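Local atomic coordinates of alpha-L-rhamnosidase (Streptomyces avermitilis, PDB entry 3W5M), a protein that hydrolyses terminal non-reducing alpha-L-rhamnose from rhamnosides, releasing the sugar from citrus flavonoid glycosides and from the arabinogalactan-protein gum arabic. Residues G642-F647 / V700-A705; L737-D742 / A762-S767; W845-G850 / P880-P885. One frame throughout, in Å; residues are numbered along the deposited sequence.

Contact 1 of 3, residues G642-F647 / V700-A705; sequences GDINVF and VTVPWA
Between 642-647, on helix 641-654, and 700-705, on helix 698-710, the nearest CA atoms are those of Asn645 and Val702, 6.0 Å apart. The axes of these short segments approach to 8.8 Å and run in broadly the same direction, with a crossing angle of 34°. The second segment is kinked at Pro703, whose ring nitrogen has no hydrogen to give to the turn before. One direct hydrogen bond spans the interface: Thr701 OG1 donates to Asn645 OD1 over 2.8 Å. The hydroxyl comes in above the plane of the amide carbonyl, 41° out of it, and not along a lone pair. With CG of Asn645 swung opposite its own backbone N (chi1 163°), the amide leaves the helix flank and extends to the threonine. Both helices belong to the (alpha/alpha)6-barrel of this family 78 glycoside hydrolase, and the first also carries Asp643, which binds L-rhamnose in the active site. The other end of the Asn645 amide is engaged too, ND2 giving hydrogen bonds to Gly694 O and Tyr763 OH, so that the amide is held at both its oxygen and its nitrogen. A leucine here would probably leave the Thr701 hydroxyl with only its weak bond to Asp697 O and strip Gly694 O and Tyr763 OH of a donor in a buried setting. Beside this polar pair, Val702 directs CG2 at the turn of the first helix, 4.1 Å from Asn645 CA and 4.3 Å from the CG2 methyl of Ile644. A water bridges the backbones, donating to Asn645 O at 2.7 Å and weakly to Thr701 O. Helix 658-671 packs against Ile644 through Leu661 and Trp664, while Val700 lies against helices 713-732 and 756-777.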
# COMPACT_ATOMS: atom_id res chain seq x y z
N GLY A 642 -2.21 -10.87 -8.40
CA GLY A 642 -3.55 -11.12 -8.91
C GLY A 642 -4.48 -9.94 -8.80
O GLY A 642 -5.16 -9.56 -9.77
N ASP A 643 -4.49 -9.31 -7.62
CA ASP A 643 -5.39 -8.22 -7.37
C ASP A 643 -5.10 -7.02 -8.25
O ASP A 643 -6.01 -6.36 -8.73
CB ASP A 643 -5.30 -7.84 -5.88
CG ASP A 643 -5.66 -9.01 -4.96
OD1 ASP A 643 -5.05 -10.09 -5.11
OD2 ASP A 643 -6.57 -8.85 -4.12
N ILE A 644 -3.83 -6.67 -8.41
CA ILE A 644 -3.51 -5.52 -9.24
C ILE A 644 -3.65 -5.83 -10.74
O ILE A 644 -4.06 -4.97 -11.53
CB ILE A 644 -2.16 -4.83 -8.85
CG1 ILE A 644 -2.02 -3.46 -9.53
CG2 ILE A 644 -0.96 -5.72 -9.18
CD1 ILE A 644 -3.16 -2.48 -9.26
N ASN A 645 -3.37 -7.08 -11.12
CA ASN A 645 -3.67 -7.56 -12.48
C ASN A 645 -5.10 -7.20 -12.84
O ASN A 645 -5.33 -6.53 -13.83
CB ASN A 645 -3.48 -9.08 -12.59
CG ASN A 645 -4.14 -9.68 -13.83
OD1 ASN A 645 -4.15 -9.06 -14.90
ND2 ASN A 645 -4.72 -10.88 -13.68
N VAL A 646 -6.06 -7.62 -12.03
CA VAL A 646 -7.45 -7.37 -12.39
C VAL A 646 -7.87 -5.89 -12.31
O VAL A 646 -8.69 -5.44 -13.10
CB VAL A 646 -8.43 -8.32 -11.63
CG1 VAL A 646 -7.92 -9.77 -11.67
CG2 VAL A 646 -8.62 -7.90 -10.19
N PHE A 647 -7.28 -5.15 -11.37
CA PHE A 647 -7.72 -3.78 -11.09
C PHE A 647 -6.98 -2.67 -11.85
O PHE A 647 -7.50 -1.54 -11.93
CB PHE A 647 -7.68 -3.52 -9.58
CG PHE A 647 -8.29 -2.20 -9.16
CD1 PHE A 647 -9.68 -2.01 -9.25
CD2 PHE A 647 -7.50 -1.16 -8.67
CE1 PHE A 647 -10.27 -0.82 -8.84
CE2 PHE A 647 -8.09 0.05 -8.28
CZ PHE A 647 -9.48 0.21 -8.35
N VAL A 700 2.93 -8.86 -17.14
CA VAL A 700 2.58 -8.55 -18.52
C VAL A 700 1.40 -7.56 -18.62
O VAL A 700 1.44 -6.56 -19.37
CB VAL A 700 2.19 -9.85 -19.29
CG1 VAL A 700 2.23 -9.59 -20.80
CG2 VAL A 700 3.07 -11.01 -18.87
N THR A 701 0.35 -7.80 -17.83
CA THR A 701 -0.90 -7.07 -17.98
C THR A 701 -0.84 -5.67 -17.40
O THR A 701 -1.51 -4.77 -17.88
CB THR A 701 -2.10 -7.77 -17.30
OG1 THR A 701 -1.83 -7.95 -15.92
CG2 THR A 701 -2.36 -9.16 -17.92
N VAL A 702 -0.05 -5.50 -16.36
CA VAL A 702 0.05 -4.18 -15.72
C VAL A 702 0.87 -3.18 -16.60
O VAL A 702 0.45 -2.03 -16.78
CB VAL A 702 0.52 -4.30 -14.26
CG1 VAL A 702 0.67 -2.92 -13.66
CG2 VAL A 702 -0.53 -5.06 -13.41
N PRO A 703 2.03 -3.60 -17.16
CA PRO A 703 2.66 -2.71 -18.14
C PRO A 703 1.74 -2.38 -19.30
O PRO A 703 1.68 -1.24 -19.77
CB PRO A 703 3.89 -3.50 -18.59
CG PRO A 703 4.22 -4.36 -17.42
CD PRO A 703 2.91 -4.72 -16.80
N TRP A 704 0.98 -3.38 -19.78
CA TRP A 704 0.08 -3.09 -20.89
C TRP A 704 -1.02 -2.12 -20.50
O TRP A 704 -1.35 -1.21 -21.26
CB TRP A 704 -0.53 -4.39 -21.46
CG TRP A 704 -1.28 -4.13 -22.72
CD1 TRP A 704 -2.64 -4.18 -22.90
CD2 TRP A 704 -0.72 -3.74 -23.98
NE1 TRP A 704 -2.95 -3.86 -24.21
CE2 TRP A 704 -1.80 -3.59 -24.90
CE3 TRP A 704 0.60 -3.51 -24.44
CZ2 TRP A 704 -1.62 -3.20 -26.23
CZ3 TRP A 704 0.79 -3.13 -25.78
CH2 TRP A 704 -0.32 -2.99 -26.66
N ALA A 705 -1.58 -2.31 -19.31
CA ALA A 705 -2.60 -1.38 -18.83
C ALA A 705 -2.04 0.06 -18.73
O ALA A 705 -2.73 1.00 -19.12
CB ALA A 705 -3.19 -1.88 -17.50
O HOH W 1 -3.92 -5.12 -15.66

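Contact 2 of 3, residues L737-D742 / A762-S767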
# COMPACT_ATOMS: atom_id res chain seq x y z
N LEU A 737 1.58 -27.20 -24.63
CA LEU A 737 1.08 -25.85 -24.35
C LEU A 737 -0.11 -25.77 -23.39
O LEU A 737 -0.63 -24.69 -23.14
CB LEU A 737 0.82 -25.07 -25.65
CG LEU A 737 2.04 -24.99 -26.57
CD1 LEU A 737 1.60 -24.43 -27.91
CD2 LEU A 737 3.18 -24.15 -25.97
N LEU A 738 -0.53 -26.92 -22.86
CA LEU A 738 -1.62 -26.93 -21.90
C LEU A 738 -1.00 -26.79 -20.54
O LEU A 738 -0.02 -27.45 -20.23
CB LEU A 738 -2.45 -28.23 -21.99
CG LEU A 738 -3.03 -28.57 -23.38
CD1 LEU A 738 -3.88 -29.84 -23.27
CD2 LEU A 738 -3.84 -27.41 -23.98
N ARG A 739 -1.57 -25.90 -19.72
CA ARG A 739 -1.00 -25.67 -18.39
C ARG A 739 -1.68 -26.54 -17.33
O ARG A 739 -2.87 -26.86 -17.47
CB ARG A 739 -1.11 -24.17 -18.05
CG ARG A 739 -0.16 -23.33 -18.91
CD ARG A 739 1.15 -23.09 -18.19
NE ARG A 739 0.95 -22.28 -16.97
CZ ARG A 739 1.70 -22.36 -15.87
NH1 ARG A 739 2.69 -23.23 -15.80
NH2 ARG A 739 1.44 -21.58 -14.82
N PRO A 740 -0.94 -26.89 -16.25
CA PRO A 740 -1.48 -27.67 -15.13
C PRO A 740 -2.70 -27.01 -14.47
O PRO A 740 -2.83 -25.79 -14.52
CB PRO A 740 -0.31 -27.72 -14.13
CG PRO A 740 0.91 -27.44 -14.91
CD PRO A 740 0.49 -26.56 -16.06
N ALA A 741 -3.58 -27.81 -13.87
CA ALA A 741 -4.72 -27.25 -13.16
C ALA A 741 -4.31 -26.85 -11.72
O ALA A 741 -4.83 -27.37 -10.72
CB ALA A 741 -5.91 -28.22 -13.17
N ASP A 742 -3.34 -25.95 -11.63
CA ASP A 742 -2.85 -25.43 -10.35
C ASP A 742 -3.22 -23.96 -10.25
O ASP A 742 -3.61 -23.35 -11.24
CB ASP A 742 -1.33 -25.56 -10.27
CG ASP A 742 -0.85 -27.00 -10.35
OD1 ASP A 742 -1.62 -27.93 -10.02
OD2 ASP A 742 0.33 -27.19 -10.74
N ALA A 762 -5.53 -20.29 -20.66
CA ALA A 762 -6.05 -19.03 -21.19
C ALA A 762 -5.08 -17.86 -20.88
O ALA A 762 -4.72 -17.06 -21.76
CB ALA A 762 -7.43 -18.75 -20.64
N TYR A 763 -4.61 -17.82 -19.64
CA TYR A 763 -3.65 -16.77 -19.25
C TYR A 763 -2.29 -16.85 -19.95
O TYR A 763 -1.70 -15.81 -20.30
CB TYR A 763 -3.54 -16.65 -17.72
CG TYR A 763 -4.32 -15.45 -17.21
CD1 TYR A 763 -3.77 -14.17 -17.34
CD2 TYR A 763 -5.59 -15.58 -16.64
CE1 TYR A 763 -4.46 -13.05 -16.92
CE2 TYR A 763 -6.29 -14.45 -16.21
CZ TYR A 763 -5.70 -13.18 -16.33
OH TYR A 763 -6.35 -12.02 -15.93
N PHE A 764 -1.82 -18.07 -20.21
CA PHE A 764 -0.59 -18.31 -20.96
C PHE A 764 -0.69 -17.70 -22.38
O PHE A 764 0.18 -16.93 -22.80
CB PHE A 764 -0.31 -19.84 -20.97
CG PHE A 764 0.93 -20.28 -21.73
CD1 PHE A 764 2.02 -19.44 -21.95
CD2 PHE A 764 1.03 -21.59 -22.19
CE1 PHE A 764 3.15 -19.88 -22.62
CE2 PHE A 764 2.16 -22.04 -22.85
CZ PHE A 764 3.23 -21.19 -23.07
N ALA A 765 -1.76 -18.05 -23.09
CA ALA A 765 -2.05 -17.48 -24.41
C ALA A 765 -2.13 -15.97 -24.38
O ALA A 765 -1.54 -15.31 -25.23
CB ALA A 765 -3.36 -18.04 -24.96
N HIS A 766 -2.87 -15.43 -23.40
CA HIS A 766 -3.08 -13.99 -23.31
C HIS A 766 -1.75 -13.25 -23.09
O HIS A 766 -1.52 -12.17 -23.67
CB HIS A 766 -4.03 -13.65 -22.16
CG HIS A 766 -4.44 -12.20 -22.11
ND1 HIS A 766 -5.08 -11.57 -23.15
CD2 HIS A 766 -4.32 -11.28 -21.12
CE1 HIS A 766 -5.33 -10.31 -22.81
NE2 HIS A 766 -4.88 -10.11 -21.59
N SER A 767 -0.90 -13.82 -22.24
CA SER A 767 0.45 -13.28 -22.05
C SER A 767 1.28 -13.29 -23.34
O SER A 767 1.98 -12.33 -23.63
CB SER A 767 1.18 -13.98 -20.92
OG SER A 767 0.66 -13.53 -19.70
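Phe764 reaches from helix 756-777 to the loop around Leu737 and Arg739 and is the one residue of 762-767 that 737-742 touches. Its CG stands opposite the backbone N (chi1 179°), which carries the ring off the helix to the loop. The close packing gathers mainly round CD2, CE2 and CZ. Leu737 O lies at the ring edge, in its plane and 3.6 Å from CD2, while the CD2 methyl of Leu737 sits 3.9 Å from CE2. Arg739 adds its aliphatic part, CG lying 3.9 Å from Phe764 CD2, and the chain then bends at chi2 and chi3 to carry the guanidinium elsewhere: NH1 bonds His733 O and NH2 bonds Gly691 O. By contrast, the loop beyond Arg739 leaves the helix segment, and Pro740, Ala741 and Asp742 are exposed, with Ala741 at the centre of an inverse gamma turn. Leu730 of helix 713-732 and Ile792 of helix 783-800 also pack on Phe764, so the ring joins the loop to its neighbouring helices. Leu737 O is buried here without a hydrogen-bond partner; the weakly positive ring edge probably offers it partial electrostatic compensation.

Contact 3 of 3, residues W845-G850 / P880-P885; sequences WHLSTG and PSWGYP
The indole of Trp882 receives Leu847 over one face: methyl CD2 stands 4.0 Å from the centroid of the six-membered ring, 23° off its normal, a CH-pi contact displaced toward the rim at CH2. The imidazole of His846 is met differently, at its edge, where Pro880 O lies in the ring plane 3.3 Å from CD2. CG of Leu847 sits between its backbone N and carbonyl carbon (chi1 62°), a turn that brings its branched end to the indole. These residues join two connections of the (alpha/alpha)6-barrel, the loop between helices 829-842 and 854-863 and the lead into helix 883-887. There Ser881 OG accepts from Tyr884 N at 2.9 Å, a capping bond in the turn that leads into that helix. Pro880, preceded by a cis peptide, puts its ring against both neighbours, CG approaching Leu847 O to 3.5 Å and CD lying 3.9 Å from His846 CD2. A water joins the backbones beside them, donating to Pro880 O at 2.6 Å and accepting from Leu847 N. The two nitrogens of His846 are held outside the segments, NE2 with Thr878 OG1 and ND1 with Lys843 O, which fixes the orientation of the imidazole.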
# COMPACT_ATOMS: atom_id res chain seq x y z
N TRP A 845 -30.54 -13.47 -13.20
CA TRP A 845 -29.81 -12.27 -13.62
C TRP A 845 -28.81 -11.82 -12.55
O TRP A 845 -28.84 -10.67 -12.12
CB TRP A 845 -30.78 -11.14 -14.00
CG TRP A 845 -31.79 -11.53 -15.04
CD1 TRP A 845 -33.12 -11.76 -14.84
CD2 TRP A 845 -31.55 -11.73 -16.44
NE1 TRP A 845 -33.73 -12.09 -16.03
CE2 TRP A 845 -32.79 -12.07 -17.03
CE3 TRP A 845 -30.41 -11.65 -17.25
CZ2 TRP A 845 -32.92 -12.34 -18.40
CZ3 TRP A 845 -30.54 -11.92 -18.62
CH2 TRP A 845 -31.79 -12.26 -19.18
N HIS A 846 -28.00 -12.76 -12.10
CA HIS A 846 -26.89 -12.46 -11.19
C HIS A 846 -25.60 -13.02 -11.77
O HIS A 846 -25.59 -14.07 -12.41
CB HIS A 846 -27.08 -13.08 -9.78
CG HIS A 846 -28.21 -12.49 -9.00
ND1 HIS A 846 -29.52 -12.89 -9.16
CD2 HIS A 846 -28.22 -11.55 -8.01
CE1 HIS A 846 -30.29 -12.20 -8.34
NE2 HIS A 846 -29.53 -11.39 -7.63
N LEU A 847 -24.51 -12.32 -11.53
CA LEU A 847 -23.20 -12.82 -11.89
C LEU A 847 -22.81 -14.00 -11.00
O LEU A 847 -23.38 -14.21 -9.94
CB LEU A 847 -22.15 -11.69 -11.78
CG LEU A 847 -21.89 -11.03 -10.42
CD1 LEU A 847 -20.99 -11.90 -9.53
CD2 LEU A 847 -21.26 -9.67 -10.66
N SER A 848 -21.82 -14.77 -11.42
CA SER A 848 -21.28 -15.81 -10.57
C SER A 848 -19.76 -15.79 -10.56
O SER A 848 -19.10 -16.67 -9.99
CB SER A 848 -21.78 -17.17 -11.05
OG SER A 848 -21.09 -17.51 -12.23
N THR A 849 -19.19 -14.77 -11.19
CA THR A 849 -17.74 -14.73 -11.42
C THR A 849 -16.94 -14.35 -10.17
O THR A 849 -17.42 -13.54 -9.36
CB THR A 849 -17.43 -13.69 -12.52
OG1 THR A 849 -18.12 -12.46 -12.23
CG2 THR A 849 -17.96 -14.19 -13.86
N GLY A 850 -15.73 -14.88 -10.06
CA GLY A 850 -14.72 -14.46 -9.04
C GLY A 850 -13.75 -13.36 -9.51
O GLY A 850 -14.09 -12.57 -10.38
N PRO A 880 -25.79 -12.25 -5.42
CA PRO A 880 -24.55 -11.43 -5.43
C PRO A 880 -24.60 -10.30 -6.45
O PRO A 880 -25.19 -10.45 -7.54
CB PRO A 880 -23.46 -12.43 -5.80
CG PRO A 880 -24.17 -13.45 -6.62
CD PRO A 880 -25.53 -13.59 -5.99
N SER A 881 -24.02 -9.16 -6.09
CA SER A 881 -24.06 -7.97 -6.94
C SER A 881 -23.16 -6.88 -6.34
O SER A 881 -22.61 -7.07 -5.26
CB SER A 881 -25.49 -7.45 -7.13
OG SER A 881 -26.06 -6.96 -5.92
N TRP A 882 -22.98 -5.78 -7.07
CA TRP A 882 -22.34 -4.59 -6.53
C TRP A 882 -23.32 -3.83 -5.64
O TRP A 882 -22.92 -3.15 -4.69
CB TRP A 882 -21.77 -3.71 -7.67
CG TRP A 882 -20.66 -4.41 -8.44
CD1 TRP A 882 -19.37 -4.61 -8.02
CD2 TRP A 882 -20.75 -5.02 -9.74
NE1 TRP A 882 -18.67 -5.32 -8.97
CE2 TRP A 882 -19.49 -5.59 -10.03
CE3 TRP A 882 -21.78 -5.15 -10.68
CZ2 TRP A 882 -19.22 -6.28 -11.23
CZ3 TRP A 882 -21.52 -5.83 -11.86
CH2 TRP A 882 -20.25 -6.38 -12.13
N GLY A 883 -24.61 -3.94 -5.96
CA GLY A 883 -25.64 -3.22 -5.24
C GLY A 883 -25.87 -3.80 -3.85
O GLY A 883 -26.15 -3.06 -2.90
N TYR A 884 -25.74 -5.11 -3.74
CA TYR A 884 -25.98 -5.79 -2.47
C TYR A 884 -25.15 -5.16 -1.32
O TYR A 884 -25.73 -4.72 -0.34
CB TYR A 884 -25.77 -7.28 -2.60
CG TYR A 884 -25.74 -8.04 -1.30
CD1 TYR A 884 -26.93 -8.33 -0.60
CD2 TYR A 884 -24.54 -8.47 -0.75
CE1 TYR A 884 -26.90 -9.04 0.60
CE2 TYR A 884 -24.49 -9.16 0.44
CZ TYR A 884 -25.67 -9.45 1.12
OH TYR A 884 -25.57 -10.15 2.32
N PRO A 885 -23.80 -5.09 -1.47
CA PRO A 885 -22.98 -4.49 -0.39
C PRO A 885 -23.27 -3.03 -0.13
O PRO A 885 -23.26 -2.61 1.02
CB PRO A 885 -21.53 -4.71 -0.87
CG PRO A 885 -21.63 -5.88 -1.79
CD PRO A 885 -22.96 -5.72 -2.49
O HOH W 2 -25.31 -9.71 -10.02

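All three contacts lie in the catalytic (alpha/alpha)6-barrel and follow one another along the chain. Contacts 1 and 2, with centres about 16 Å apart, touch directly: they share the Asn645-Tyr763 bond, 3.0 Å from ND2 to OH, and Val700 CG2 packs 3.6 Å from Ser767 OG. Contact 3 touches neither, its nearest atoms being about 7 Å from contact 1 and about 10 Å from contact 2. Contact 1 is nearest the rhamnose site, since it holds Asp643 and its Asn645 side chain is about 6 Å from that of Trp695. The Arg739 side chain stands about 9 Å from that of Trp695, and the Trp882 side chain about 11 Å from that of His916, also a rhamnose-binding residue.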